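Local coordinates for phosphodiesterase (Trypanosoma brucei brucei, PDB 5H2Q), which belongs to the phosphodiesterase family of the HD clan, has a mainly helical fold, and carries zinc and magnesium ions together with the ligand LLI, at residues R79-N84 and C165-E170; Q255-V260 and M288-G293; Y101-R106 and M238-I243. All blocks are in the same frame, centred on the assembly; numbering follows the deposited sequence.

Interaction 1 of 3, residues R79-N84 and C165-E170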
loop_
_atom_site.group_PDB
_atom_site.type_symbol
_atom_site.label_atom_id
_atom_site.label_comp_id
_atom_site.label_asym_id
_atom_site.label_seq_id
_atom_site.Cartn_x
_atom_site.Cartn_y
_atom_site.Cartn_z
ATOM N N ARG A 79 2.842 10.759 7.737
ATOM C CA ARG A 79 2.174 10.282 8.951
ATOM C C ARG A 79 1.082 11.229 9.423
ATOM O O ARG A 79 -0.010 10.775 9.748
ATOM C CB ARG A 79 3.205 10.090 10.061
ATOM C CG ARG A 79 2.608 9.381 11.269
ATOM C CD ARG A 79 3.643 9.077 12.325
ATOM N NE ARG A 79 4.163 10.305 12.920
ATOM C CZ ARG A 79 4.991 10.343 13.961
ATOM N NH1 ARG A 79 5.448 9.216 14.496
ATOM N NH2 ARG A 79 5.388 11.510 14.460
ATOM N N LYS A 80 1.344 12.542 9.333
ATOM C CA LYS A 80 0.381 13.594 9.737
ATOM C C LYS A 80 -0.930 13.538 8.971
ATOM O O LYS A 80 -1.962 13.972 9.486
ATOM C CB LYS A 80 1.007 14.992 9.577
ATOM C CG LYS A 80 2.034 15.297 10.646
ATOM C CD LYS A 80 2.651 16.669 10.455
ATOM C CE LYS A 80 3.625 17.009 11.554
ATOM N NZ LYS A 80 2.969 17.060 12.888
ATOM N N LYS A 81 -0.895 13.018 7.738
ATOM C CA LYS A 81 -2.056 12.942 6.849
ATOM C C LYS A 81 -2.806 11.617 6.926
ATOM O O LYS A 81 -3.775 11.431 6.176
ATOM C CB LYS A 81 -1.644 13.277 5.397
ATOM C CG LYS A 81 -1.098 14.691 5.280
ATOM C CD LYS A 81 -1.730 15.473 4.159
ATOM C CE LYS A 81 -1.899 16.927 4.538
ATOM N NZ LYS A 81 -3.321 17.261 4.808
ATOM N N TYR A 82 -2.377 10.694 7.830
ATOM C CA TYR A 82 -3.104 9.446 8.048
ATOM C C TYR A 82 -4.009 9.587 9.246
ATOM O O TYR A 82 -3.657 10.232 10.246
ATOM C CB TYR A 82 -2.187 8.216 8.097
ATOM C CG TYR A 82 -1.713 7.870 6.690
ATOM C CD1 TYR A 82 -2.516 7.129 5.828
ATOM C CD2 TYR A 82 -0.478 8.303 6.223
ATOM C CE1 TYR A 82 -2.115 6.858 4.520
ATOM C CE2 TYR A 82 -0.069 8.051 4.915
ATOM C CZ TYR A 82 -0.886 7.309 4.069
ATOM O OH TYR A 82 -0.510 7.055 2.763
ATOM N N ARG A 83 -5.200 9.078 9.110
ATOM C CA ARG A 83 -6.218 9.279 10.140
ATOM C C ARG A 83 -6.364 8.083 11.067
ATOM O O ARG A 83 -5.814 7.013 10.803
ATOM C CB ARG A 83 -7.542 9.671 9.459
ATOM C CG ARG A 83 -7.407 10.994 8.728
ATOM C CD ARG A 83 -8.687 11.368 8.072
ATOM N NE ARG A 83 -8.655 12.733 7.553
ATOM C CZ ARG A 83 -9.177 13.795 8.159
ATOM N NH1 ARG A 83 -9.808 13.664 9.323
ATOM N NH2 ARG A 83 -9.098 14.989 7.595
ATOM N N ASN A 84 -7.084 8.284 12.185
ATOM C CA ASN A 84 -7.325 7.255 13.185
ATOM C C ASN A 84 -8.551 6.435 12.782
ATOM O O ASN A 84 -9.654 6.591 13.330
ATOM C CB ASN A 84 -7.462 7.893 14.589
ATOM C CG ASN A 84 -7.690 6.922 15.732
ATOM O OD1 ASN A 84 -8.232 7.281 16.794
ATOM N ND2 ASN A 84 -7.325 5.667 15.543
ATOM N N CYS A 165 -3.027 11.277 -4.749
ATOM C CA CYS A 165 -2.018 11.912 -5.607
ATOM C C CYS A 165 -1.865 13.423 -5.306
ATOM O O CYS A 165 -0.733 13.903 -5.210
ATOM C CB CYS A 165 -2.301 11.671 -7.087
ATOM S SG CYS A 165 -2.222 9.938 -7.583
ATOM N N ASN A 166 -2.988 14.165 -5.125
ATOM C CA ASN A 166 -2.916 15.614 -4.836
ATOM C C ASN A 166 -2.089 15.889 -3.607
ATOM O O ASN A 166 -1.247 16.781 -3.618
ATOM C CB ASN A 166 -4.328 16.216 -4.625
ATOM C CG ASN A 166 -5.245 16.004 -5.805
ATOM O OD1 ASN A 166 -4.797 15.843 -6.933
ATOM N ND2 ASN A 166 -6.545 16.015 -5.572
ATOM N N LEU A 167 -2.317 15.102 -2.542
ATOM C CA LEU A 167 -1.619 15.300 -1.270
ATOM C C LEU A 167 -0.181 14.874 -1.357
ATOM O O LEU A 167 0.683 15.523 -0.747
ATOM C CB LEU A 167 -2.345 14.571 -0.143
ATOM C CG LEU A 167 -3.740 15.117 0.219
ATOM C CD1 LEU A 167 -4.392 14.215 1.223
ATOM C CD2 LEU A 167 -3.687 16.520 0.785
ATOM N N ALA A 168 0.103 13.827 -2.161
ATOM C CA ALA A 168 1.494 13.392 -2.331
ATOM C C ALA A 168 2.297 14.529 -2.958
ATOM O O ALA A 168 3.390 14.857 -2.489
ATOM C CB ALA A 168 1.569 12.142 -3.221
ATOM N N VAL A 169 1.749 15.117 -4.038
ATOM C CA VAL A 169 2.386 16.230 -4.762
ATOM C C VAL A 169 2.576 17.426 -3.816
ATOM O O VAL A 169 3.640 18.073 -3.843
ATOM C CB VAL A 169 1.589 16.550 -6.054
ATOM C CG1 VAL A 169 2.079 17.848 -6.702
ATOM C CG2 VAL A 169 1.670 15.384 -7.050
ATOM N N GLU A 170 1.573 17.699 -2.977
ATOM C CA GLU A 170 1.660 18.790 -2.001
ATOM C C GLU A 170 2.848 18.565 -1.041
ATOM O O GLU A 170 3.630 19.484 -0.795
ATOM C CB GLU A 170 0.350 18.891 -1.222
ATOM C CG GLU A 170 0.352 20.037 -0.226
ATOM C CD GLU A 170 -1.036 20.333 0.301
ATOM O OE1 GLU A 170 -1.489 21.487 0.125
ATOM O OE2 GLU A 170 -1.704 19.398 0.804
#
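Leu167 is the first residue of the helical run 165-170 to meet the other segment, and its methyl groups touch the outer half of the Lys81 side chain. The closest approach is Leu167 CD2 to Lys81 CD, 4.0 Å. Leu167 CD1 is a little farther from Lys81 CD, at 4.2 Å, whereas CE and NZ of the lysine lie near CD2 only. Both side chains set CG beside their own backbone N and meet at a slant. Lys81 then bends at chi2, chi3 and chi4 (-131° at chi2) instead of running straight. The bends bring its outer half along the leucine methyl, and Lys81 NZ ends 4.1 Å from Leu167 CD2.

One helical turn on, Glu170 comes up from the same side of its helix. Its carboxylate oxygen OE2 is 4.5 Å from Lys81 CE and 4.8 Å from Lys81 NZ. That is too long for a salt bridge, though the opposite charges probably attract weakly near the surface. The contact is thus mainly aliphatic lysine chain on leucine, with no hydrogen bond across it.

It joins the turn at the end of helix 68-80, where Tyr82 N bonds to Arg79 O at 3.0 Å, to helix 159-172. The loop with Leu130 and Asp131 lies alongside, Lys81 touching the first and Leu167 the second. Tyr82 OH bonds to Leu126 O and to the backbone N of the zinc ligand Asp129, while its side chain rests on Val93 of helix 90-105. Elsewhere on helix 159-172, Cys165 and Ala168 pack against helix 185-200.

Interaction 2 of 3, residues Q255-V260 and M288-G293. With LLI ((4~{a}~{S},8~{a}~{R})-2-cycloheptyl-4-[4-methoxy-3-[2-(2-oxidanylideneimidazolidin-1-yl)ethoxy]phenyl]-4~{a},5,8,8~{a}-tetrahydrophthalazin-1-one), chain E.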
loop_
_atom_site.group_PDB
_atom_site.type_symbol
_atom_site.label_atom_id
_atom_site.label_comp_id
_atom_site.label_asym_id
_atom_site.label_seq_id
_atom_site.Cartn_x
_atom_site.Cartn_y
_atom_site.Cartn_z
ATOM N N GLN A 255 -5.425 -10.623 11.905
ATOM C CA GLN A 255 -5.484 -9.282 12.483
ATOM C C GLN A 255 -5.814 -8.225 11.407
ATOM O O GLN A 255 -6.620 -7.337 11.668
ATOM C CB GLN A 255 -4.225 -8.948 13.292
ATOM C CG GLN A 255 -4.111 -9.713 14.622
ATOM C CD GLN A 255 -2.842 -9.365 15.374
ATOM O OE1 GLN A 255 -1.869 -10.110 15.350
ATOM N NE2 GLN A 255 -2.823 -8.217 16.060
ATOM N N TRP A 256 -5.259 -8.374 10.172
ATOM C CA TRP A 256 -5.594 -7.460 9.079
ATOM C C TRP A 256 -7.091 -7.613 8.713
ATOM O O TRP A 256 -7.767 -6.612 8.499
ATOM C CB TRP A 256 -4.742 -7.747 7.839
ATOM C CG TRP A 256 -3.306 -7.308 7.958
ATOM C CD1 TRP A 256 -2.195 -8.096 7.854
ATOM C CD2 TRP A 256 -2.833 -5.982 8.228
ATOM N NE1 TRP A 256 -1.059 -7.337 8.018
ATOM C CE2 TRP A 256 -1.420 -6.039 8.262
ATOM C CE3 TRP A 256 -3.464 -4.743 8.455
ATOM C CZ2 TRP A 256 -0.632 -4.919 8.532
ATOM C CZ3 TRP A 256 -2.676 -3.630 8.719
ATOM C CH2 TRP A 256 -1.279 -3.714 8.711
ATOM N N ALA A 257 -7.592 -8.864 8.668
ATOM C CA ALA A 257 -8.997 -9.187 8.374
ATOM C C ALA A 257 -9.924 -8.558 9.410
ATOM O O ALA A 257 -10.924 -7.942 9.032
ATOM C CB ALA A 257 -9.195 -10.690 8.323
ATOM N N MET A 258 -9.543 -8.603 10.694
ATOM C CA MET A 258 -10.329 -7.977 11.760
ATOM C C MET A 258 -10.427 -6.465 11.554
ATOM O O MET A 258 -11.522 -5.904 11.657
ATOM C CB MET A 258 -9.745 -8.294 13.144
ATOM C CG MET A 258 -9.891 -9.755 13.551
ATOM S SD MET A 258 -8.798 -10.197 14.935
ATOM C CE MET A 258 -9.514 -9.222 16.255
ATOM N N ALA A 259 -9.284 -5.810 11.258
ATOM C CA ALA A 259 -9.191 -4.365 11.049
ATOM C C ALA A 259 -10.041 -3.920 9.831
ATOM O O ALA A 259 -10.820 -2.959 9.961
ATOM C CB ALA A 259 -7.726 -3.958 10.855
ATOM N N VAL A 260 -9.906 -4.618 8.676
ATOM C CA VAL A 260 -10.676 -4.272 7.472
ATOM C C VAL A 260 -12.190 -4.433 7.723
ATOM O O VAL A 260 -12.970 -3.574 7.308
ATOM C CB VAL A 260 -10.210 -4.976 6.170
ATOM C CG1 VAL A 260 -10.730 -6.415 6.060
ATOM C CG2 VAL A 260 -10.620 -4.166 4.945
ATOM N N MET A 288 -21.776 -11.844 8.924
ATOM C CA MET A 288 -21.046 -12.760 8.069
ATOM C C MET A 288 -19.792 -13.214 8.822
ATOM O O MET A 288 -19.152 -12.415 9.515
ATOM C CB MET A 288 -20.658 -12.025 6.770
ATOM C CG MET A 288 -19.894 -12.870 5.768
ATOM S SD MET A 288 -20.947 -14.028 4.864
ATOM C CE MET A 288 -20.109 -14.036 3.283
ATOM N N GLU A 289 -19.463 -14.507 8.694
ATOM C CA GLU A 289 -18.285 -15.113 9.286
ATOM C C GLU A 289 -17.033 -14.509 8.638
ATOM O O GLU A 289 -16.961 -14.413 7.407
ATOM C CB GLU A 289 -18.301 -16.626 9.056
ATOM C CG GLU A 289 -18.960 -17.415 10.166
ATOM C CD GLU A 289 -18.535 -18.869 10.169
ATOM O OE1 GLU A 289 -19.279 -19.708 9.613
ATOM O OE2 GLU A 289 -17.432 -19.160 10.686
ATOM N N LEU A 290 -16.083 -14.063 9.469
ATOM C CA LEU A 290 -14.804 -13.494 9.027
ATOM C C LEU A 290 -14.146 -14.427 7.989
ATOM O O LEU A 290 -13.704 -13.965 6.937
ATOM C CB LEU A 290 -13.897 -13.292 10.260
ATOM C CG LEU A 290 -12.556 -12.547 10.063
ATOM C CD1 LEU A 290 -12.769 -11.122 9.577
ATOM C CD2 LEU A 290 -11.771 -12.507 11.364
ATOM N N ALA A 291 -14.192 -15.747 8.254
ATOM C CA ALA A 291 -13.668 -16.838 7.433
ATOM C C ALA A 291 -14.263 -16.845 6.023
ATOM O O ALA A 291 -13.514 -16.976 5.057
ATOM C CB ALA A 291 -13.927 -18.171 8.130
ATOM N N LYS A 292 -15.601 -16.655 5.904
ATOM C CA LYS A 292 -16.314 -16.579 4.618
ATOM C C LYS A 292 -15.833 -15.370 3.795
ATOM O O LYS A 292 -15.623 -15.495 2.583
ATOM C CB LYS A 292 -17.837 -16.473 4.860
ATOM C CG LYS A 292 -18.501 -17.798 5.186
ATOM C CD LYS A 292 -19.909 -17.617 5.729
ATOM C CE LYS A 292 -20.510 -18.942 6.136
ATOM N NZ LYS A 292 -21.662 -18.769 7.059
ATOM N N GLY A 293 -15.672 -14.222 4.462
ATOM C CA GLY A 293 -15.210 -12.990 3.828
ATOM C C GLY A 293 -13.824 -13.142 3.228
ATOM O O GLY A 293 -13.607 -12.832 2.053
HETATM C C2 LLI E . -10.094 -7.491 2.364
HETATM C C3 LLI E . -8.910 -7.439 3.130
HETATM O O1 LLI E . -11.010 -8.447 2.732
HETATM C C12 LLI E . -8.691 -3.359 -0.153
HETATM C C14 LLI E . -9.564 -2.135 -0.534
HETATM C C15 LLI E . -10.587 -2.441 -1.623
HETATM C C16 LLI E . -7.780 -3.766 -1.322
HETATM C C17 LLI E . -7.132 -2.582 -1.997
HETATM C C18 LLI E . -8.673 -0.943 -0.920
HETATM C C19 LLI E . -7.603 -1.338 -1.906
HETATM C C21 LLI E . -12.108 -4.244 -2.468
HETATM C C22 LLI E . -13.422 -4.595 -1.667
HETATM C C23 LLI E . -11.537 -5.444 -3.285
HETATM C C24 LLI E . -14.634 -5.088 -2.460
HETATM C C25 LLI E . -12.424 -6.130 -4.322
HETATM C C26 LLI E . -13.473 -7.092 -3.752
HETATM C C27 LLI E . -14.615 -6.559 -2.871
HETATM C C28 LLI E . -12.220 -8.548 1.966
HETATM C C29 LLI E . -13.076 -9.584 2.637
HETATM C C4 LLI E . -10.325 -6.532 1.388
HETATM C C5 LLI E . -7.995 -6.414 2.915
HETATM C C6 LLI E . -9.404 -5.509 1.170
HETATM C C7 LLI E . -8.247 -5.458 1.944
HETATM O O8 LLI E . -8.751 -8.447 4.043
HETATM C C9 LLI E . -7.697 -8.321 5.003
HETATM C C10 LLI E . -9.669 -4.487 0.130
HETATM N N11 LLI E . -10.809 -4.628 -0.524
HETATM N N13 LLI E . -11.118 -3.723 -1.505
HETATM O O20 LLI E . -10.886 -1.648 -2.502
HETATM N N30 LLI E . -13.784 -9.069 3.820
HETATM C C31 LLI E . -14.444 -7.761 3.838
HETATM C C32 LLI E . -13.583 -9.534 5.092
HETATM C C33 LLI E . -14.975 -7.675 5.264
HETATM N N34 LLI E . -14.254 -8.741 5.941
HETATM O O35 LLI E . -12.940 -10.533 5.383
#
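Ala257 and Leu290 bring the two backbones nearest, 7.3 Å between their CA atoms. The 255-260 side is continuous helix from the first half of 250-274, whereas 288-293 is the entry to helix 290-312. Glu289 holds the N-cap position there, and Gly293 N bonds back to Glu289 O at 3.2 Å to close the first turn.

Leu290 does the work from its side. Its CG lies anti to the backbone N (chi1 -173°), and the two methyls split their tasks. Leu290 CD1 rests on Ala257, 3.7 Å from Ala257 O and 3.8 Å from Ala257 CB; Leu290 CD2 meets Met258 CG at 4.0 Å, the two side chains crossing at about a right angle. Met258 touches with this inner carbon, and the rest of its chain leads away.

Beside this apolar bridge both segments line the ligand pocket. Val260 lays both methyls over one face of the phenyl ring of LLI, Val260 CG1 3.5 Å from LLI O8 and CG2 near ring carbons C5 and C7. On the other helix Gly293 O comes within 3.3 Å of LLI C29, in the linker to the imidazolidinone.

Trp331 of helix 318-334 packs on both Ala257 and Leu290, so three helices converge here. Gln294 and Thr261, each one residue past a segment, hydrogen-bond the ligand, and Trp256 meets the ring of Phe34 of helix 33-38, the planes at about 60°.

Interaction 3 of 3, residues Y101-R106 and M238-I243. With ZN (zinc ion), chain C; LLI ((4~{a}~{S},8~{a}~{R})-2-cycloheptyl-4-[4-methoxy-3-[2-(2-oxidanylideneimidazolidin-1-yl)ethoxy]phenyl]-4~{a},5,8,8~{a}-tetrahydrophthalazin-1-one), chain E.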
loop_
_atom_site.group_PDB
_atom_site.type_symbol
_atom_site.label_atom_id
_atom_site.label_comp_id
_atom_site.label_asym_id
_atom_site.label_seq_id
_atom_site.Cartn_x
_atom_site.Cartn_y
_atom_site.Cartn_z
ATOM N N TYR A 101 8.987 -4.052 -0.233
ATOM C CA TYR A 101 10.424 -4.255 -0.068
ATOM C C TYR A 101 10.749 -5.781 -0.161
ATOM O O TYR A 101 11.684 -6.167 -0.872
ATOM C CB TYR A 101 10.892 -3.719 1.288
ATOM C CG TYR A 101 12.398 -3.791 1.417
ATOM C CD1 TYR A 101 13.028 -4.964 1.829
ATOM C CD2 TYR A 101 13.192 -2.692 1.111
ATOM C CE1 TYR A 101 14.419 -5.047 1.905
ATOM C CE2 TYR A 101 14.583 -2.764 1.171
ATOM C CZ TYR A 101 15.191 -3.937 1.585
ATOM O OH TYR A 101 16.562 -3.984 1.706
ATOM N N THR A 102 9.947 -6.630 0.504
ATOM C CA THR A 102 10.181 -8.078 0.420
ATOM C C THR A 102 9.975 -8.605 -0.974
ATOM O O THR A 102 10.704 -9.526 -1.363
ATOM C CB THR A 102 9.384 -8.894 1.436
ATOM O OG1 THR A 102 8.010 -8.897 1.064
ATOM C CG2 THR A 102 9.569 -8.412 2.896
ATOM N N PHE A 103 8.969 -8.086 -1.713
ATOM C CA PHE A 103 8.747 -8.555 -3.095
ATOM C C PHE A 103 9.935 -8.211 -3.941
ATOM O O PHE A 103 10.385 -9.029 -4.716
ATOM C CB PHE A 103 7.482 -7.961 -3.707
ATOM C CG PHE A 103 6.183 -8.321 -3.022
ATOM C CD1 PHE A 103 6.098 -9.437 -2.184
ATOM C CD2 PHE A 103 5.039 -7.554 -3.223
ATOM C CE1 PHE A 103 4.881 -9.786 -1.570
ATOM C CE2 PHE A 103 3.829 -7.906 -2.609
ATOM C CZ PHE A 103 3.764 -9.005 -1.778
ATOM N N LEU A 104 10.483 -6.994 -3.765
ATOM C CA LEU A 104 11.648 -6.584 -4.534
ATOM C C LEU A 104 12.899 -7.359 -4.192
ATOM O O LEU A 104 13.563 -7.821 -5.119
ATOM C CB LEU A 104 11.921 -5.065 -4.321
ATOM C CG LEU A 104 10.879 -4.100 -4.877
ATOM C CD1 LEU A 104 11.143 -2.657 -4.399
ATOM C CD2 LEU A 104 10.843 -4.159 -6.402
ATOM N N TYR A 105 13.238 -7.498 -2.894
ATOM C CA TYR A 105 14.564 -8.014 -2.487
ATOM C C TYR A 105 14.612 -9.424 -1.899
ATOM O O TYR A 105 15.714 -9.940 -1.654
ATOM C CB TYR A 105 15.230 -7.006 -1.549
ATOM C CG TYR A 105 15.400 -5.662 -2.239
ATOM C CD1 TYR A 105 16.272 -5.510 -3.320
ATOM C CD2 TYR A 105 14.596 -4.580 -1.902
ATOM C CE1 TYR A 105 16.377 -4.299 -4.005
ATOM C CE2 TYR A 105 14.695 -3.359 -2.576
ATOM C CZ TYR A 105 15.595 -3.221 -3.621
ATOM O OH TYR A 105 15.707 -2.020 -4.273
ATOM N N ARG A 106 13.450 -10.060 -1.688
ATOM C CA ARG A 106 13.375 -11.451 -1.258
ATOM C C ARG A 106 12.748 -12.211 -2.440
ATOM O O ARG A 106 13.117 -13.354 -2.683
ATOM C CB ARG A 106 12.548 -11.638 0.027
ATOM C CG ARG A 106 13.039 -10.842 1.236
ATOM C CD ARG A 106 14.305 -11.424 1.812
ATOM N NE ARG A 106 14.605 -10.861 3.126
ATOM C CZ ARG A 106 15.540 -11.334 3.937
ATOM N NH1 ARG A 106 16.266 -12.389 3.583
ATOM N NH2 ARG A 106 15.757 -10.758 5.116
ATOM N N MET A 238 2.618 -2.465 -6.686
ATOM C CA MET A 238 1.849 -1.595 -5.777
ATOM C C MET A 238 0.532 -2.311 -5.447
ATOM O O MET A 238 0.141 -2.426 -4.280
ATOM C CB MET A 238 1.573 -0.254 -6.488
ATOM C CG MET A 238 1.021 0.857 -5.592
ATOM S SD MET A 238 1.894 1.218 -4.028
ATOM C CE MET A 238 3.585 1.397 -4.566
ATOM N N LYS A 239 -0.151 -2.819 -6.488
ATOM C CA LYS A 239 -1.384 -3.571 -6.267
ATOM C C LYS A 239 -1.142 -4.787 -5.366
ATOM O O LYS A 239 -1.944 -5.039 -4.480
ATOM C CB LYS A 239 -1.943 -4.030 -7.613
ATOM C CG LYS A 239 -2.676 -2.920 -8.332
ATOM C CD LYS A 239 -3.311 -3.436 -9.649
ATOM C CE LYS A 239 -4.355 -4.532 -9.468
ATOM N NZ LYS A 239 -5.320 -4.250 -8.366
ATOM N N ALA A 240 -0.037 -5.555 -5.596
ATOM C CA ALA A 240 0.318 -6.725 -4.798
ATOM C C ALA A 240 0.525 -6.375 -3.335
ATOM O O ALA A 240 0.022 -7.073 -2.464
ATOM C CB ALA A 240 1.552 -7.420 -5.372
ATOM N N GLY A 241 1.208 -5.265 -3.054
ATOM C CA GLY A 241 1.359 -4.862 -1.666
ATOM C C GLY A 241 0.018 -4.529 -1.041
ATOM O O GLY A 241 -0.259 -4.923 0.089
ATOM N N ASP A 242 -0.869 -3.868 -1.814
ATOM C CA ASP A 242 -2.198 -3.495 -1.317
ATOM C C ASP A 242 -3.060 -4.694 -0.947
ATOM O O ASP A 242 -3.818 -4.614 0.022
ATOM C CB ASP A 242 -2.915 -2.630 -2.340
ATOM C CG ASP A 242 -3.388 -1.296 -1.815
ATOM O OD1 ASP A 242 -3.351 -1.096 -0.563
ATOM O OD2 ASP A 242 -3.898 -0.508 -2.624
ATOM N N ILE A 243 -2.936 -5.802 -1.699
ATOM C CA ILE A 243 -3.738 -6.996 -1.416
ATOM C C ILE A 243 -2.899 -8.129 -0.791
ATOM O O ILE A 243 -3.309 -9.296 -0.814
ATOM C CB ILE A 243 -4.571 -7.461 -2.632
ATOM C CG1 ILE A 243 -3.689 -7.942 -3.826
ATOM C CG2 ILE A 243 -5.579 -6.383 -3.056
ATOM C CD1 ILE A 243 -4.588 -8.559 -5.035
HETATM ZN ZN ZN C . -3.850 0.741 0.455
HETATM C C2 LLI E . -10.094 -7.491 2.364
HETATM C C3 LLI E . -8.910 -7.439 3.130
HETATM O O1 LLI E . -11.010 -8.447 2.732
HETATM C C12 LLI E . -8.691 -3.359 -0.153
HETATM C C14 LLI E . -9.564 -2.135 -0.534
HETATM C C15 LLI E . -10.587 -2.441 -1.623
HETATM C C16 LLI E . -7.780 -3.766 -1.322
HETATM C C17 LLI E . -7.132 -2.582 -1.997
HETATM C C18 LLI E . -8.673 -0.943 -0.920
HETATM C C19 LLI E . -7.603 -1.338 -1.906
HETATM C C21 LLI E . -12.108 -4.244 -2.468
HETATM C C22 LLI E . -13.422 -4.595 -1.667
HETATM C C23 LLI E . -11.537 -5.444 -3.285
HETATM C C24 LLI E . -14.634 -5.088 -2.460
HETATM C C25 LLI E . -12.424 -6.130 -4.322
HETATM C C26 LLI E . -13.473 -7.092 -3.752
HETATM C C27 LLI E . -14.615 -6.559 -2.871
HETATM C C28 LLI E . -12.220 -8.548 1.966
HETATM C C29 LLI E . -13.076 -9.584 2.637
HETATM C C4 LLI E . -10.325 -6.532 1.388
HETATM C C5 LLI E . -7.995 -6.414 2.915
HETATM C C6 LLI E . -9.404 -5.509 1.170
HETATM C C7 LLI E . -8.247 -5.458 1.944
HETATM O O8 LLI E . -8.751 -8.447 4.043
HETATM C C9 LLI E . -7.697 -8.321 5.003
HETATM C C10 LLI E . -9.669 -4.487 0.130
HETATM N N11 LLI E . -10.809 -4.628 -0.524
HETATM N N13 LLI E . -11.118 -3.723 -1.505
HETATM O O20 LLI E . -10.886 -1.648 -2.502
HETATM N N30 LLI E . -13.784 -9.069 3.820
HETATM C C31 LLI E . -14.444 -7.761 3.838
HETATM C C32 LLI E . -13.583 -9.534 5.092
HETATM C C33 LLI E . -14.975 -7.675 5.264
HETATM N N34 LLI E . -14.254 -8.741 5.941
HETATM O O35 LLI E . -12.940 -10.533 5.383
HETATM O O HOH W 1 -5.055 1.364 -1.381
HETATM O O HOH W 2 -5.759 -0.290 0.771
#
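Asp242 OD1, one residue beyond the Ala240-Gly241 step on which Phe103 packs, binds the zinc ion at 2.2 Å. The other carboxylate oxygen, Asp242 OD2, stays 3.3 Å from the zinc ion, so Asp242 binds through a single oxygen. OD2 has a different task: water 1 donates a hydrogen bond of 2.5 Å to Asp242 OD2, and this water is itself a ligand of the metal. The metal, the water and the carboxylate close a ring, which probably holds the rotation of the carboxylate. Water 2 also binds the zinc, and His92, His128 and Asp129 bring its ligands to six.

The contact between the segments lies on the other side of the helix. Phe103 sets CG beside its backbone N (chi1 -63°) and reaches across with the CD2-CE2 side of its ring. Phe103 CE2 is 3.6 Å from Ala240 CB, which approaches obliquely. The same carbon meets the backbone edge-on: Ala240 C and Gly241 N lie in the ring plane, Gly241 N at 3.7 Å from Phe103 CE2. Gly241 has no side chain, and the ring edge comes right up to the main chain there. Ala240 is also packed by Phe305 and Phe306 of helix 290-312, and Phe103 touches Met317.

Beyond the zinc ligand, Ile243 leaves the helix and turns its CG2 to LLI C16 at 3.8 Å. All three residues that touch across the contact are buried and no hydrogen bond links the segments. An apolar ring edge therefore backs the last turn of helix 227-242, while Asp242 on the far side binds the metal and Ile243, just past the helix, reaches the ligand.

How the interactions relate
From the N terminus, the end of helix 68-80 opens interaction 1, which closes at helix 159-172. Before that happens helix 90-105 has opened interaction 3, and this closes only at the end of helix 227-242; the two contacts therefore cross along the chain. Interaction 2 begins after both are complete and closes a short loop, with 27 residues between its segments, joining helix 250-274 to the start of helix 290-312. Interactions 1 and 3 tie helices 68-80 and 90-105 to helices 159-172 and 227-242 respectively, with their centres about 21 Å apart. Interactions 2 and 3, about 22 Å apart at their centres, both touch LLI, from two sections of its pocket.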